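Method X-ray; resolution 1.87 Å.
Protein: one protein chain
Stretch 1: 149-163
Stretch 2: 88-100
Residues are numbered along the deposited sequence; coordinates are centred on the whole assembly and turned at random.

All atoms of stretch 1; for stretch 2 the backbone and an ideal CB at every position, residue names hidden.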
# COMPACT_ATOMS: atom_id res chain seq x y z
N GLY B 149 5.95 -9.57 9.72
CA GLY B 149 5.25 -10.22 10.83
C GLY B 149 6.15 -10.47 12.02
O GLY B 149 7.34 -10.19 11.98
N SER B 150 5.56 -11.02 13.08
CA SER B 150 6.30 -11.33 14.29
C SER B 150 7.35 -12.41 14.02
O SER B 150 7.05 -13.48 13.49
CB SER B 150 5.34 -11.78 15.38
OG SER B 150 6.03 -12.17 16.55
N GLY B 151 8.59 -12.10 14.37
CA GLY B 151 9.68 -13.05 14.22
C GLY B 151 10.45 -12.80 12.94
O GLY B 151 11.51 -13.39 12.73
N PHE B 152 9.92 -11.93 12.08
CA PHE B 152 10.50 -11.75 10.74
C PHE B 152 11.38 -10.52 10.55
O PHE B 152 11.64 -10.13 9.40
CB PHE B 152 9.38 -11.76 9.70
CG PHE B 152 8.80 -13.12 9.46
CD1 PHE B 152 9.57 -14.11 8.88
CD2 PHE B 152 7.49 -13.40 9.79
CE1 PHE B 152 9.05 -15.38 8.66
CE2 PHE B 152 6.95 -14.66 9.57
CZ PHE B 152 7.73 -15.65 9.01
N ALA B 153 11.86 -9.91 11.64
CA ALA B 153 12.66 -8.67 11.51
C ALA B 153 13.87 -8.77 10.59
O ALA B 153 14.09 -7.86 9.78
CB ALA B 153 13.06 -8.08 12.89
N ALA B 154 14.62 -9.86 10.66
CA ALA B 154 15.79 -10.00 9.79
C ALA B 154 15.41 -10.25 8.33
O ALA B 154 15.96 -9.62 7.43
CB ALA B 154 16.76 -11.08 10.30
N PHE B 155 14.50 -11.20 8.11
CA PHE B 155 14.08 -11.57 6.76
C PHE B 155 13.30 -10.46 6.03
O PHE B 155 13.61 -10.12 4.88
CB PHE B 155 13.28 -12.87 6.80
CG PHE B 155 12.95 -13.45 5.45
CD1 PHE B 155 13.93 -13.66 4.49
CD2 PHE B 155 11.63 -13.78 5.13
CE1 PHE B 155 13.61 -14.20 3.24
CE2 PHE B 155 11.30 -14.32 3.87
CZ PHE B 155 12.30 -14.54 2.93
N ALA B 156 12.30 -9.88 6.70
CA ALA B 156 11.51 -8.81 6.12
C ALA B 156 12.40 -7.58 5.86
O ALA B 156 12.22 -6.90 4.85
CB ALA B 156 10.33 -8.45 7.02
N SER B 157 13.37 -7.32 6.73
CA SER B 157 14.24 -6.14 6.51
C SER B 157 14.99 -6.24 5.20
O SER B 157 15.04 -5.29 4.41
CB SER B 157 15.23 -5.95 7.64
OG SER B 157 15.95 -4.75 7.44
N ALA B 158 15.55 -7.42 4.97
CA ALA B 158 16.27 -7.70 3.73
C ALA B 158 15.33 -7.75 2.51
O ALA B 158 15.71 -7.27 1.45
CB ALA B 158 17.05 -8.99 3.85
N LYS B 159 14.14 -8.34 2.65
CA LYS B 159 13.18 -8.38 1.52
C LYS B 159 12.60 -7.00 1.13
O LYS B 159 12.51 -6.68 -0.06
CB LYS B 159 12.06 -9.42 1.73
CG LYS B 159 12.55 -10.85 1.94
CD LYS B 159 13.37 -11.43 0.77
CE LYS B 159 12.61 -11.49 -0.50
NZ LYS B 159 13.37 -12.28 -1.52
N PHE B 160 12.26 -6.20 2.13
CA PHE B 160 11.84 -4.80 1.94
C PHE B 160 12.98 -4.07 1.25
O PHE B 160 12.77 -3.34 0.28
CB PHE B 160 11.59 -4.13 3.27
CG PHE B 160 10.17 -4.21 3.77
CD1 PHE B 160 9.54 -5.44 3.98
CD2 PHE B 160 9.50 -3.05 4.16
CE1 PHE B 160 8.26 -5.48 4.50
CE2 PHE B 160 8.23 -3.09 4.66
CZ PHE B 160 7.62 -4.32 4.86
N GLY B 161 14.20 -4.28 1.76
CA GLY B 161 15.41 -3.66 1.20
C GLY B 161 15.59 -4.00 -0.27
O GLY B 161 15.88 -3.12 -1.08
N LEU B 162 15.40 -5.28 -0.61
CA LEU B 162 15.46 -5.70 -2.03
C LEU B 162 14.38 -5.02 -2.90
O LEU B 162 14.63 -4.60 -4.06
CB LEU B 162 15.36 -7.24 -2.14
CG LEU B 162 15.60 -7.78 -3.56
CD1 LEU B 162 17.04 -7.56 -3.96
CD2 LEU B 162 15.22 -9.26 -3.68
N ARG B 163 13.16 -4.91 -2.36
CA ARG B 163 12.05 -4.27 -3.06
C ARG B 163 12.38 -2.81 -3.38
O ARG B 163 12.17 -2.36 -4.50
CB ARG B 163 10.77 -4.36 -2.21
CG ARG B 163 9.54 -3.83 -2.90
CD ARG B 163 8.33 -4.08 -2.04
NE ARG B 163 7.13 -3.71 -2.78
CZ ARG B 163 6.33 -2.70 -2.46
NH1 ARG B 163 6.59 -1.95 -1.40
NH2 ARG B 163 5.26 -2.46 -3.21
N UNK B 88 17.89 -13.12 -13.40
CA UNK B 88 16.85 -13.44 -12.43
C UNK B 88 17.54 -13.71 -11.10
O UNK B 88 18.34 -14.64 -10.97
CB UNK B 88 16.01 -14.64 -12.88
N UNK B 89 17.26 -12.84 -10.13
CA UNK B 89 17.83 -12.95 -8.80
C UNK B 89 16.85 -13.66 -7.87
O UNK B 89 15.81 -13.12 -7.50
CB UNK B 89 18.19 -11.57 -8.25
N UNK B 90 17.22 -14.87 -7.48
CA UNK B 90 16.32 -15.76 -6.75
C UNK B 90 17.02 -16.33 -5.53
O UNK B 90 17.29 -17.52 -5.45
CB UNK B 90 15.82 -16.89 -7.65
N UNK B 91 17.37 -15.46 -4.59
CA UNK B 91 18.07 -15.90 -3.40
C UNK B 91 17.17 -15.64 -2.19
O UNK B 91 17.06 -14.51 -1.70
CB UNK B 91 19.42 -15.19 -3.26
N UNK B 92 16.50 -16.71 -1.75
CA UNK B 92 15.63 -16.68 -0.57
C UNK B 92 16.45 -16.70 0.70
O UNK B 92 17.66 -16.43 0.66
CB UNK B 92 14.66 -17.86 -0.58
N UNK B 93 15.80 -17.02 1.82
CA UNK B 93 16.40 -16.97 3.17
C UNK B 93 15.36 -17.00 4.29
O UNK B 93 15.60 -16.40 5.34
CB UNK B 93 17.25 -15.71 3.31
N UNK B 94 14.22 -17.66 4.08
CA UNK B 94 13.13 -17.57 5.06
C UNK B 94 13.55 -18.10 6.44
O UNK B 94 13.76 -19.30 6.60
CB UNK B 94 11.91 -18.35 4.56
N UNK B 95 13.72 -17.18 7.39
CA UNK B 95 14.03 -17.51 8.79
C UNK B 95 13.19 -16.67 9.74
O UNK B 95 12.81 -15.55 9.41
CB UNK B 95 15.52 -17.30 9.08
N UNK B 96 12.91 -17.22 10.92
CA UNK B 96 12.07 -16.55 11.89
C UNK B 96 12.72 -16.63 13.26
O UNK B 96 13.03 -17.71 13.72
CB UNK B 96 10.67 -17.16 11.91
N UNK B 97 12.94 -15.48 13.90
CA UNK B 97 13.41 -15.47 15.27
C UNK B 97 12.73 -14.32 15.97
O UNK B 97 12.68 -13.23 15.41
CB UNK B 97 14.93 -15.35 15.35
N UNK B 98 12.25 -14.53 17.20
CA UNK B 98 11.84 -13.39 18.03
C UNK B 98 12.91 -12.31 18.06
O UNK B 98 14.09 -12.61 17.87
CB UNK B 98 11.53 -13.85 19.46
N UNK B 99 12.51 -11.07 18.32
CA UNK B 99 13.46 -9.97 18.19
C UNK B 99 14.72 -10.13 19.07
O UNK B 99 15.85 -9.95 18.60
CB UNK B 99 12.76 -8.66 18.54
N UNK B 100 14.53 -10.55 20.32
CA UNK B 100 15.65 -10.73 21.25
C UNK B 100 16.54 -11.93 20.88
O UNK B 100 17.66 -12.04 21.34
CB UNK B 100 15.11 -10.91 22.67

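Position 88 lies in a strand, out of reach of stretch 1. It is I88.

Position 89 points its CB toward stretch 1, yet no atom there lies within 5.5 Å. The nearest offering is the apolar end of L162, so a long apolar side chain would suit. The residue is F89. Its ring bridges the gap, with CD2 of F89 4.1 Å from CD2 of L162.

Position 90 points away and is left free by stretch 1. It is N90, whose amide is hydrogen-bonded elsewhere in the structure.

Position 91 points sideways into open space, so many side chains would fit. It is V91. Its backbone does the work: a water takes a hydrogen bond from NZ of K159 and donates one to O of V91.

Position 92 has room for a CB, 5.4 Å from CZ of F155. Glycine or a small side chain would suit. It is G92, which leaves that room unused.

Position 93 has a phi of 164°, unusual for a residue with a side chain and easy for glycine. Its CB would sit 3.9 Å from CE1 of F155, so a small apolar group also suits. It is A93. CB of A93 lies 4.0 Å from CE1 of F155.

Position 94 lays its backbone over the face of the F155 ring, CA 3.7 Å from the ring centroid in a CH-pi contact. Many side chains could follow. It is N94. OD1 of N94 lies at the edge of the F152 ring, 3.5 Å from CE1 of F152.

Position 95 points sideways, its CB 5.5 Å from CB of F155. Apolar or polar residues would fit. It is V95. O of V95 accepts from a water (2.7 Å, O to water O) that in turn accepts from N of F155 (2.9 Å, water O to N).

Position 96 starts near the carbonyls of S150 and G151 and the F152 ring. A side-chain donor would be well used. It is N96. ND2 of N96 donates to O of S150 at 3.1 Å and lies over one face of the F152 ring. A CB on G151 would clash with OD1.

Position 97 points away, leaving its side chain free. It is F97. N of F97 donates to O of G151 at 2.8 Å, and its O accepts from a water bound to N of A153.

Position 98 also points away. Its phi of -49° suits proline, among others. It is P98.

Position 99 points sideways. A longer side chain is needed to reach A153, and an apolar end would suit its methyl. It is I99, with CD1 of I99 3.9 Å from CB of A153.

Position 100 is out of reach. It is L100.

Stretch 2 88-100: IFNVGANVNFPIL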
# COMPACT_ATOMS: atom_id res chain seq x y z
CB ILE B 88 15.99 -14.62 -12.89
CG1 ILE B 88 15.29 -14.24 -14.18
CG2 ILE B 88 14.95 -14.96 -11.84
CD1 ILE B 88 15.19 -15.34 -15.14
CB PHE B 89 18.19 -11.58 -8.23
CG PHE B 89 18.83 -11.65 -6.88
CD1 PHE B 89 20.18 -11.97 -6.75
CD2 PHE B 89 18.06 -11.46 -5.72
CE1 PHE B 89 20.79 -12.05 -5.50
CE2 PHE B 89 18.65 -11.57 -4.47
CZ PHE B 89 20.02 -11.85 -4.35
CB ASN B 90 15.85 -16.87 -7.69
CG ASN B 90 14.86 -17.81 -7.04
OD1 ASN B 90 13.73 -17.42 -6.73
ND2 ASN B 90 15.28 -19.06 -6.83
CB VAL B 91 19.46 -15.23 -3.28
CG1 VAL B 91 20.14 -15.64 -2.01
CG2 VAL B 91 20.35 -15.62 -4.44
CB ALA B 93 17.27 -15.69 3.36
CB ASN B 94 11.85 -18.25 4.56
CG ASN B 94 10.60 -17.79 5.32
OD1 ASN B 94 10.61 -17.63 6.55
ND2 ASN B 94 9.51 -17.57 4.59
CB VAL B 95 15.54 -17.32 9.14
CG1 VAL B 95 16.41 -18.31 8.37
CG2 VAL B 95 16.01 -15.89 8.89
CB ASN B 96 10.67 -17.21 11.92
CG ASN B 96 9.67 -16.46 12.80
OD1 ASN B 96 9.71 -16.57 14.03
ND2 ASN B 96 8.77 -15.73 12.18
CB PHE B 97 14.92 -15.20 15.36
CG PHE B 97 15.78 -16.26 14.78
CD1 PHE B 97 16.21 -17.34 15.56
CD2 PHE B 97 16.22 -16.17 13.45
CE1 PHE B 97 17.03 -18.33 15.03
CE2 PHE B 97 17.03 -17.17 12.90
CZ PHE B 97 17.44 -18.25 13.69
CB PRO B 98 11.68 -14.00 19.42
CG PRO B 98 11.29 -15.42 19.15
CD PRO B 98 12.05 -15.82 17.89
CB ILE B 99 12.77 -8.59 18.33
CG1 ILE B 99 13.75 -7.46 18.04
CG2 ILE B 99 12.11 -8.43 19.70
CD1 ILE B 99 14.26 -7.46 16.57
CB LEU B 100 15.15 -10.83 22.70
CG LEU B 100 14.41 -9.60 23.22
CD1 LEU B 100 14.17 -9.66 24.74
CD2 LEU B 100 15.17 -8.34 22.86
O HOH W 1 16.17 -11.89 -1.75
O HOH W 2 13.81 -13.14 10.17
O HOH W 3 11.91 -10.56 14.59
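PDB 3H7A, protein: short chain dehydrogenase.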